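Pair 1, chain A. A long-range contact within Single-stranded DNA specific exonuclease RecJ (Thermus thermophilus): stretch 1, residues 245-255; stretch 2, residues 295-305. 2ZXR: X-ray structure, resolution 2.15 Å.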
# COMPACT_ATOMS: atom_id res chain seq x y z
N TRP A 245 19.47 11.95 -18.32
CA TRP A 245 20.47 12.02 -17.24
C TRP A 245 21.17 10.68 -17.15
O TRP A 245 20.67 9.78 -16.50
CB TRP A 245 19.78 12.37 -15.93
CG TRP A 245 18.53 13.18 -16.16
CD1 TRP A 245 17.26 12.86 -15.75
CD2 TRP A 245 18.43 14.41 -16.88
NE1 TRP A 245 16.38 13.83 -16.18
CE2 TRP A 245 17.06 14.79 -16.87
CE3 TRP A 245 19.36 15.23 -17.53
CZ2 TRP A 245 16.60 15.96 -17.49
CZ3 TRP A 245 18.91 16.40 -18.14
CH2 TRP A 245 17.53 16.75 -18.12
N VAL A 246 22.35 10.57 -17.77
CA VAL A 246 23.09 9.31 -17.82
C VAL A 246 23.31 8.62 -16.49
O VAL A 246 23.30 7.40 -16.43
CB VAL A 246 24.46 9.48 -18.58
CG1 VAL A 246 25.50 10.24 -17.73
CG2 VAL A 246 24.99 8.09 -18.96
N GLY A 247 23.48 9.38 -15.41
CA GLY A 247 23.68 8.79 -14.09
C GLY A 247 22.45 8.03 -13.59
O GLY A 247 22.58 6.97 -12.95
N LEU A 248 21.27 8.56 -13.87
CA LEU A 248 20.05 7.91 -13.43
C LEU A 248 19.83 6.65 -14.28
O LEU A 248 19.49 5.59 -13.78
CB LEU A 248 18.86 8.86 -13.59
CG LEU A 248 17.51 8.23 -13.21
CD1 LEU A 248 17.57 7.74 -11.75
CD2 LEU A 248 16.39 9.26 -13.40
N ARG A 249 20.03 6.77 -15.59
CA ARG A 249 19.85 5.61 -16.44
C ARG A 249 20.80 4.47 -15.98
O ARG A 249 20.39 3.34 -15.82
CB ARG A 249 20.14 5.98 -17.90
CG ARG A 249 20.17 4.78 -18.81
CD ARG A 249 20.37 5.16 -20.25
NE ARG A 249 20.74 3.98 -21.03
CZ ARG A 249 20.97 3.99 -22.34
NH1 ARG A 249 20.87 5.12 -23.03
NH2 ARG A 249 21.30 2.85 -22.95
N LEU A 250 22.06 4.80 -15.73
CA LEU A 250 23.04 3.82 -15.29
C LEU A 250 22.71 3.25 -13.89
O LEU A 250 22.89 2.07 -13.64
CB LEU A 250 24.44 4.47 -15.30
CG LEU A 250 25.60 3.90 -16.17
CD1 LEU A 250 25.12 3.46 -17.56
CD2 LEU A 250 26.72 4.98 -16.29
N LEU A 251 22.22 4.09 -12.97
CA LEU A 251 21.89 3.53 -11.66
C LEU A 251 20.74 2.54 -11.86
O LEU A 251 20.76 1.43 -11.31
CB LEU A 251 21.48 4.63 -10.69
CG LEU A 251 21.03 4.21 -9.28
CD1 LEU A 251 22.08 3.29 -8.61
CD2 LEU A 251 20.84 5.49 -8.45
N ALA A 252 19.75 2.93 -12.66
CA ALA A 252 18.59 2.07 -12.94
C ALA A 252 19.02 0.73 -13.56
O ALA A 252 18.59 -0.33 -13.12
CB ALA A 252 17.62 2.78 -13.84
N GLU A 253 19.87 0.77 -14.58
CA GLU A 253 20.31 -0.49 -15.20
C GLU A 253 21.09 -1.36 -14.22
O GLU A 253 20.91 -2.57 -14.18
CB GLU A 253 21.16 -0.22 -16.43
CG GLU A 253 20.44 0.61 -17.46
CD GLU A 253 21.30 0.94 -18.67
OE1 GLU A 253 22.55 0.80 -18.57
OE2 GLU A 253 20.73 1.35 -19.70
N ALA A 254 21.93 -0.72 -13.41
CA ALA A 254 22.74 -1.45 -12.42
C ALA A 254 21.87 -2.32 -11.53
O ALA A 254 22.27 -3.42 -11.16
CB ALA A 254 23.55 -0.46 -11.52
N VAL A 255 20.69 -1.82 -11.18
CA VAL A 255 19.82 -2.60 -10.32
C VAL A 255 18.78 -3.44 -11.07
O VAL A 255 17.90 -4.02 -10.45
CB VAL A 255 19.12 -1.71 -9.28
CG1 VAL A 255 20.17 -0.90 -8.53
CG2 VAL A 255 18.12 -0.79 -9.94
N GLU A 295 32.27 8.91 -15.54
CA GLU A 295 32.23 9.45 -14.20
C GLU A 295 30.97 8.91 -13.51
O GLU A 295 31.00 8.50 -12.35
CB GLU A 295 32.21 10.98 -14.24
CG GLU A 295 32.00 11.62 -12.87
CD GLU A 295 31.80 13.14 -12.93
OE1 GLU A 295 31.45 13.67 -14.01
OE2 GLU A 295 31.99 13.80 -11.88
N ALA A 296 29.86 8.90 -14.22
CA ALA A 296 28.62 8.39 -13.65
C ALA A 296 28.83 6.91 -13.26
O ALA A 296 28.49 6.50 -12.14
CB ALA A 296 27.48 8.53 -14.65
N GLN A 297 29.39 6.12 -14.17
CA GLN A 297 29.65 4.69 -13.90
C GLN A 297 30.41 4.53 -12.59
O GLN A 297 30.02 3.74 -11.72
CB GLN A 297 30.42 4.06 -15.06
CG GLN A 297 30.77 2.55 -14.92
CD GLN A 297 31.61 2.03 -16.12
OE1 GLN A 297 32.74 2.49 -16.35
NE2 GLN A 297 31.05 1.11 -16.88
N ALA A 298 31.49 5.29 -12.43
CA ALA A 298 32.28 5.23 -11.21
C ALA A 298 31.42 5.59 -9.98
O ALA A 298 31.52 4.94 -8.94
CB ALA A 298 33.47 6.20 -11.31
N LEU A 299 30.59 6.63 -10.10
CA LEU A 299 29.74 7.05 -8.97
C LEU A 299 28.71 5.99 -8.62
O LEU A 299 28.39 5.80 -7.45
CB LEU A 299 29.04 8.39 -9.27
CG LEU A 299 30.00 9.60 -9.29
CD1 LEU A 299 29.31 10.82 -9.92
CD2 LEU A 299 30.48 9.92 -7.87
N VAL A 300 28.18 5.30 -9.62
CA VAL A 300 27.22 4.23 -9.36
C VAL A 300 27.97 3.19 -8.50
O VAL A 300 27.45 2.69 -7.51
CB VAL A 300 26.68 3.61 -10.69
CG1 VAL A 300 25.99 2.27 -10.42
CG2 VAL A 300 25.66 4.59 -11.33
N GLY A 301 29.21 2.90 -8.86
CA GLY A 301 30.00 1.96 -8.07
C GLY A 301 30.10 2.46 -6.63
O GLY A 301 29.96 1.71 -5.66
N GLU A 302 30.34 3.76 -6.49
CA GLU A 302 30.44 4.36 -5.16
C GLU A 302 29.11 4.23 -4.38
O GLU A 302 29.10 3.87 -3.20
CB GLU A 302 30.83 5.84 -5.30
CG GLU A 302 31.41 6.46 -4.07
CD GLU A 302 32.91 6.22 -3.97
OE1 GLU A 302 33.34 5.04 -4.00
OE2 GLU A 302 33.66 7.21 -3.88
N LEU A 303 27.98 4.55 -5.00
CA LEU A 303 26.70 4.42 -4.29
C LEU A 303 26.50 2.95 -3.89
O LEU A 303 25.96 2.69 -2.82
CB LEU A 303 25.50 4.87 -5.14
CG LEU A 303 25.29 6.31 -5.62
CD1 LEU A 303 23.79 6.56 -5.76
CD2 LEU A 303 25.90 7.33 -4.65
N HIS A 304 26.92 2.01 -4.73
CA HIS A 304 26.76 0.59 -4.36
C HIS A 304 27.54 0.28 -3.09
O HIS A 304 27.07 -0.47 -2.23
CB HIS A 304 27.24 -0.32 -5.48
CG HIS A 304 26.32 -0.37 -6.65
ND1 HIS A 304 26.70 -0.82 -7.90
CD2 HIS A 304 25.00 -0.06 -6.75
CE1 HIS A 304 25.66 -0.79 -8.71
NE2 HIS A 304 24.61 -0.34 -8.04
N ARG A 305 28.73 0.87 -2.97
CA ARG A 305 29.56 0.66 -1.80
C ARG A 305 28.95 1.29 -0.56
O ARG A 305 28.95 0.70 0.51
CB ARG A 305 30.96 1.22 -2.02
CG ARG A 305 31.94 0.68 -1.00
CD ARG A 305 33.09 1.63 -0.74
NE ARG A 305 32.61 2.88 -0.15
CZ ARG A 305 32.92 4.07 -0.62
NH1 ARG A 305 33.69 4.16 -1.69
NH2 ARG A 305 32.44 5.17 -0.03

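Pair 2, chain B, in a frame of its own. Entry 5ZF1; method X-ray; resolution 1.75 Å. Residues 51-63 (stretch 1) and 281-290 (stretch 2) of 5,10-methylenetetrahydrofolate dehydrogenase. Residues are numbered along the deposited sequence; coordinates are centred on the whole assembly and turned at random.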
# COMPACT_ATOMS: atom_id res chain seq x y z
N ARG B 51 -19.40 -22.88 3.73
CA ARG B 51 -20.64 -23.31 3.09
C ARG B 51 -21.29 -22.16 2.33
O ARG B 51 -21.83 -22.36 1.24
CB ARG B 51 -21.60 -23.88 4.13
CG ARG B 51 -22.97 -24.23 3.56
CD ARG B 51 -23.91 -24.81 4.62
NE ARG B 51 -23.22 -25.10 5.87
CZ ARG B 51 -23.42 -24.44 7.00
NH1 ARG B 51 -24.29 -23.44 7.04
NH2 ARG B 51 -22.76 -24.77 8.10
N ASN B 52 -21.21 -20.94 2.87
CA ASN B 52 -21.75 -19.77 2.16
C ASN B 52 -21.02 -19.53 0.85
O ASN B 52 -21.65 -19.20 -0.17
CB ASN B 52 -21.66 -18.53 3.05
CG ASN B 52 -22.46 -18.67 4.33
OD1 ASN B 52 -23.22 -19.61 4.50
ND2 ASN B 52 -22.27 -17.71 5.23
N LYS B 53 -19.69 -19.67 0.84
CA LYS B 53 -18.94 -19.52 -0.40
C LYS B 53 -19.33 -20.58 -1.41
O LYS B 53 -19.49 -20.29 -2.60
CB LYS B 53 -17.43 -19.55 -0.12
CG LYS B 53 -16.96 -18.48 0.88
CD LYS B 53 -15.52 -18.70 1.35
CE LYS B 53 -15.17 -17.76 2.50
NZ LYS B 53 -13.70 -17.67 2.78
N VAL B 54 -19.53 -21.82 -0.94
CA VAL B 54 -19.92 -22.91 -1.83
C VAL B 54 -21.33 -22.70 -2.37
O VAL B 54 -21.60 -22.94 -3.56
CB VAL B 54 -19.81 -24.27 -1.10
CG1 VAL B 54 -20.37 -25.39 -1.97
CG2 VAL B 54 -18.37 -24.55 -0.73
N GLU B 55 -22.26 -22.25 -1.53
CA GLU B 55 -23.61 -21.98 -2.01
C GLU B 55 -23.62 -20.86 -3.05
O GLU B 55 -24.37 -20.93 -4.03
CB GLU B 55 -24.54 -21.64 -0.84
CG GLU B 55 -24.87 -22.83 0.05
CD GLU B 55 -25.57 -22.41 1.33
OE1 GLU B 55 -26.08 -21.27 1.39
OE2 GLU B 55 -25.61 -23.22 2.28
N ALA B 56 -22.81 -19.82 -2.86
CA ALA B 56 -22.79 -18.78 -3.88
C ALA B 56 -22.12 -19.27 -5.15
O ALA B 56 -22.51 -18.87 -6.25
CB ALA B 56 -22.09 -17.53 -3.35
N ALA B 57 -21.11 -20.14 -5.04
CA ALA B 57 -20.49 -20.71 -6.23
C ALA B 57 -21.52 -21.48 -7.05
O ALA B 57 -21.63 -21.30 -8.26
CB ALA B 57 -19.32 -21.61 -5.84
N LYS B 58 -22.28 -22.35 -6.38
CA LYS B 58 -23.34 -23.08 -7.08
C LYS B 58 -24.29 -22.14 -7.78
O LYS B 58 -24.66 -22.36 -8.94
CB LYS B 58 -24.10 -23.96 -6.08
CG LYS B 58 -23.61 -25.40 -6.02
CD LYS B 58 -24.68 -26.32 -5.44
CE LYS B 58 -25.88 -26.43 -6.36
NZ LYS B 58 -26.50 -27.79 -6.30
N PHE B 59 -24.67 -21.04 -7.11
CA PHE B 59 -25.63 -20.12 -7.68
C PHE B 59 -25.12 -19.51 -8.98
O PHE B 59 -25.87 -19.41 -9.96
CB PHE B 59 -25.97 -19.02 -6.68
CG PHE B 59 -27.04 -18.07 -7.15
CD1 PHE B 59 -26.71 -16.95 -7.91
CD2 PHE B 59 -28.37 -18.28 -6.84
CE1 PHE B 59 -27.67 -16.08 -8.35
CE2 PHE B 59 -29.35 -17.41 -7.28
CZ PHE B 59 -29.00 -16.31 -8.04
N VAL B 60 -23.85 -19.09 -9.02
CA VAL B 60 -23.34 -18.37 -10.19
C VAL B 60 -22.73 -19.28 -11.25
O VAL B 60 -22.40 -18.79 -12.34
CB VAL B 60 -22.30 -17.31 -9.78
CG1 VAL B 60 -22.94 -16.28 -8.87
CG2 VAL B 60 -21.09 -17.96 -9.11
N GLY B 61 -22.56 -20.56 -10.97
CA GLY B 61 -21.99 -21.47 -11.96
C GLY B 61 -20.51 -21.69 -11.81
O GLY B 61 -19.85 -22.04 -12.79
N ILE B 62 -19.97 -21.45 -10.63
CA ILE B 62 -18.59 -21.78 -10.28
C ILE B 62 -18.59 -23.15 -9.59
O ILE B 62 -19.49 -23.46 -8.81
CB ILE B 62 -18.01 -20.67 -9.39
CG1 ILE B 62 -17.77 -19.42 -10.23
CG2 ILE B 62 -16.72 -21.13 -8.66
CD1 ILE B 62 -17.37 -18.19 -9.42
N ASP B 63 -17.61 -23.98 -9.92
CA ASP B 63 -17.51 -25.31 -9.32
C ASP B 63 -16.57 -25.25 -8.13
O ASP B 63 -15.35 -25.08 -8.30
CB ASP B 63 -17.02 -26.33 -10.34
CG ASP B 63 -17.89 -26.38 -11.56
OD1 ASP B 63 -19.07 -25.98 -11.46
OD2 ASP B 63 -17.39 -26.80 -12.62
N THR B 281 -19.00 -9.70 0.51
CA THR B 281 -17.67 -10.29 0.44
C THR B 281 -17.69 -11.60 -0.35
O THR B 281 -16.83 -11.84 -1.20
CB THR B 281 -17.13 -10.52 1.86
OG1 THR B 281 -17.02 -9.25 2.52
CG2 THR B 281 -15.77 -11.21 1.82
N VAL B 282 -18.68 -12.45 -0.08
CA VAL B 282 -18.75 -13.73 -0.78
C VAL B 282 -18.98 -13.53 -2.27
O VAL B 282 -18.35 -14.20 -3.10
CB VAL B 282 -19.83 -14.62 -0.14
CG1 VAL B 282 -20.12 -15.81 -1.01
CG2 VAL B 282 -19.35 -15.10 1.23
N ALA B 283 -19.85 -12.58 -2.63
CA ALA B 283 -20.07 -12.26 -4.04
C ALA B 283 -18.79 -11.76 -4.69
O ALA B 283 -18.49 -12.10 -5.84
CB ALA B 283 -21.17 -11.21 -4.19
N MET B 284 -18.00 -10.96 -3.97
CA MET B 284 -16.74 -10.50 -4.54
C MET B 284 -15.71 -11.62 -4.65
O MET B 284 -14.87 -11.59 -5.56
CB MET B 284 -16.18 -9.34 -3.71
CG MET B 284 -17.00 -8.08 -3.84
SD MET B 284 -17.08 -7.49 -5.52
CE MET B 284 -18.77 -7.89 -5.83
N LEU B 285 -15.72 -12.61 -3.73
CA LEU B 285 -14.88 -13.78 -3.91
C LEU B 285 -15.23 -14.50 -5.21
O LEU B 285 -14.35 -15.03 -5.90
CB LEU B 285 -15.03 -14.76 -2.75
CG LEU B 285 -14.39 -14.41 -1.40
CD1 LEU B 285 -14.82 -15.41 -0.34
CD2 LEU B 285 -12.87 -14.35 -1.54
N MET B 286 -16.52 -14.55 -5.55
CA MET B 286 -16.93 -15.17 -6.81
C MET B 286 -16.47 -14.35 -8.00
O MET B 286 -15.99 -14.91 -9.00
CB MET B 286 -18.46 -15.34 -6.82
CG MET B 286 -18.96 -16.27 -5.73
SD MET B 286 -18.15 -17.88 -5.71
CE MET B 286 -17.51 -17.94 -4.03
N HIS B 287 -16.59 -13.02 -7.90
CA HIS B 287 -16.01 -12.15 -8.91
C HIS B 287 -14.53 -12.44 -9.12
O HIS B 287 -14.05 -12.52 -10.26
CB HIS B 287 -16.22 -10.68 -8.51
CG HIS B 287 -15.42 -9.72 -9.33
ND1 HIS B 287 -14.15 -9.31 -8.97
CD2 HIS B 287 -15.68 -9.13 -10.52
CE1 HIS B 287 -13.69 -8.47 -9.88
NE2 HIS B 287 -14.60 -8.35 -10.84
N ASN B 288 -13.78 -12.57 -8.02
CA ASN B 288 -12.35 -12.80 -8.12
C ASN B 288 -12.03 -14.15 -8.75
O ASN B 288 -11.05 -14.27 -9.49
CB ASN B 288 -11.70 -12.72 -6.73
CG ASN B 288 -11.57 -11.30 -6.23
OD1 ASN B 288 -11.93 -10.36 -6.92
ND2 ASN B 288 -11.01 -11.15 -5.02
N THR B 289 -12.85 -15.17 -8.48
CA THR B 289 -12.62 -16.48 -9.07
C THR B 289 -12.84 -16.44 -10.58
O THR B 289 -12.04 -16.99 -11.35
CB THR B 289 -13.53 -17.53 -8.40
OG1 THR B 289 -13.27 -17.56 -6.99
CG2 THR B 289 -13.28 -18.93 -8.97
N PHE B 290 -13.91 -15.77 -11.01
CA PHE B 290 -14.18 -15.55 -12.42
C PHE B 290 -13.08 -14.72 -13.07
O PHE B 290 -12.62 -15.04 -14.17
CB PHE B 290 -15.55 -14.88 -12.57
CG PHE B 290 -15.97 -14.65 -14.00
CD1 PHE B 290 -15.59 -15.52 -15.01
CD2 PHE B 290 -16.76 -13.55 -14.32
CE1 PHE B 290 -15.98 -15.29 -16.31
CE2 PHE B 290 -17.16 -13.33 -15.62
CZ PHE B 290 -16.77 -14.20 -16.62

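Both pairs pack one helix across another at a moderate angle, with the N-to-C directions running broadly the same way. In pair 1 the axes cross at -46° and approach to 9.0 Å; in pair 2 they cross at -56° and approach to 9.5 Å. Fourteen central residues superpose with an RMSD of 0.4 Å, so the backbones pose nearly the same packing problem. No hydrogen bond spans either pair; the helices meet mainly through apolar contacts.

The point of closest backbone approach falls at matched positions, A:Gly247 with A:Ala296 and B:Lys53 with B:Val282. In pair 1 both residues are small, and the CA atoms of A:Gly247 and A:Ala296 lie 5.0 Å apart, with A:Ala296 CB resting 3.8 Å from A:Gly247 CA. In pair 2 the residues are larger and the CA atoms of B:Lys53 and B:Val282 stand 5.8 Å apart. The CA-to-CB bond of B:Lys53 points sideways, and its chain slants across the second helix, where B:Lys53 CE lies 3.7 Å from B:Leu285 CD1, while NZ is hydrogen-bonded elsewhere in the structure. Its aliphatic stem thus serves as packing surface while its charged end finds a polar partner.

The next rule concerns the central position, A:Val300 in pair 1, a knob in a hole, and B:Met286 in pair 2. A:Val300 points toward the first helix and sits among A:Gly247, A:Leu250, A:Leu251 and A:Ala254, touching A:Ala254 CB with CG1 at 3.8 Å and the backbone A:Leu251 N with CG2 at 3.8 Å. B:Met286 also points toward its partner but is longer and covers more ground. Its CE lies 3.4 Å from B:Lys53 O, its SD 3.7 Å from B:Ala57 CA, and its CG 4.1 Å from B:Ala56 CB.

The residues facing this position change in the complementary sense. A:Leu250 and A:Leu251 match B:Ala56 and B:Ala57: a short valine meets two leucines, a long methionine two alanines. At these positions the bulk lies on the first helix in pair 1 and on the second in pair 2; A:Gly247 against B:Lys53 runs the other way. The same exchange appears one turn earlier on the second helix, where A:Leu250 CD2 reaches A:Ala296 CB at 4.0 Å, whereas B:Val282 CG1 approaches B:Ala56 CB at 3.5 Å.

Farther along the second helix, the solutions diverge. In pair 1, A:Leu251 CD2 meets A:Leu303 CD1 at 4.1 Å, and A:Ala254 CB lies 3.5 Å from A:His304 CE1, at the edge of the ring. In pair 2 the matched B:Thr289 turns its OG1 back to B:Leu285 O, a 3.0 Å hydrogen bond within its own helix, and B:Phe290 leads its ring away. Both first helices end at matched positions, A:Val255 and B:Gly61 being the first residues to leave helical phi/psi; at B:Gly61 a CB would jam against B:Val60 O. In pair 2 a residue after the helix end, B:Ile62, joins the contact, placing CD1 3.8 Å from B:Met286 SD and 4.0 Å from B:Thr289 CB.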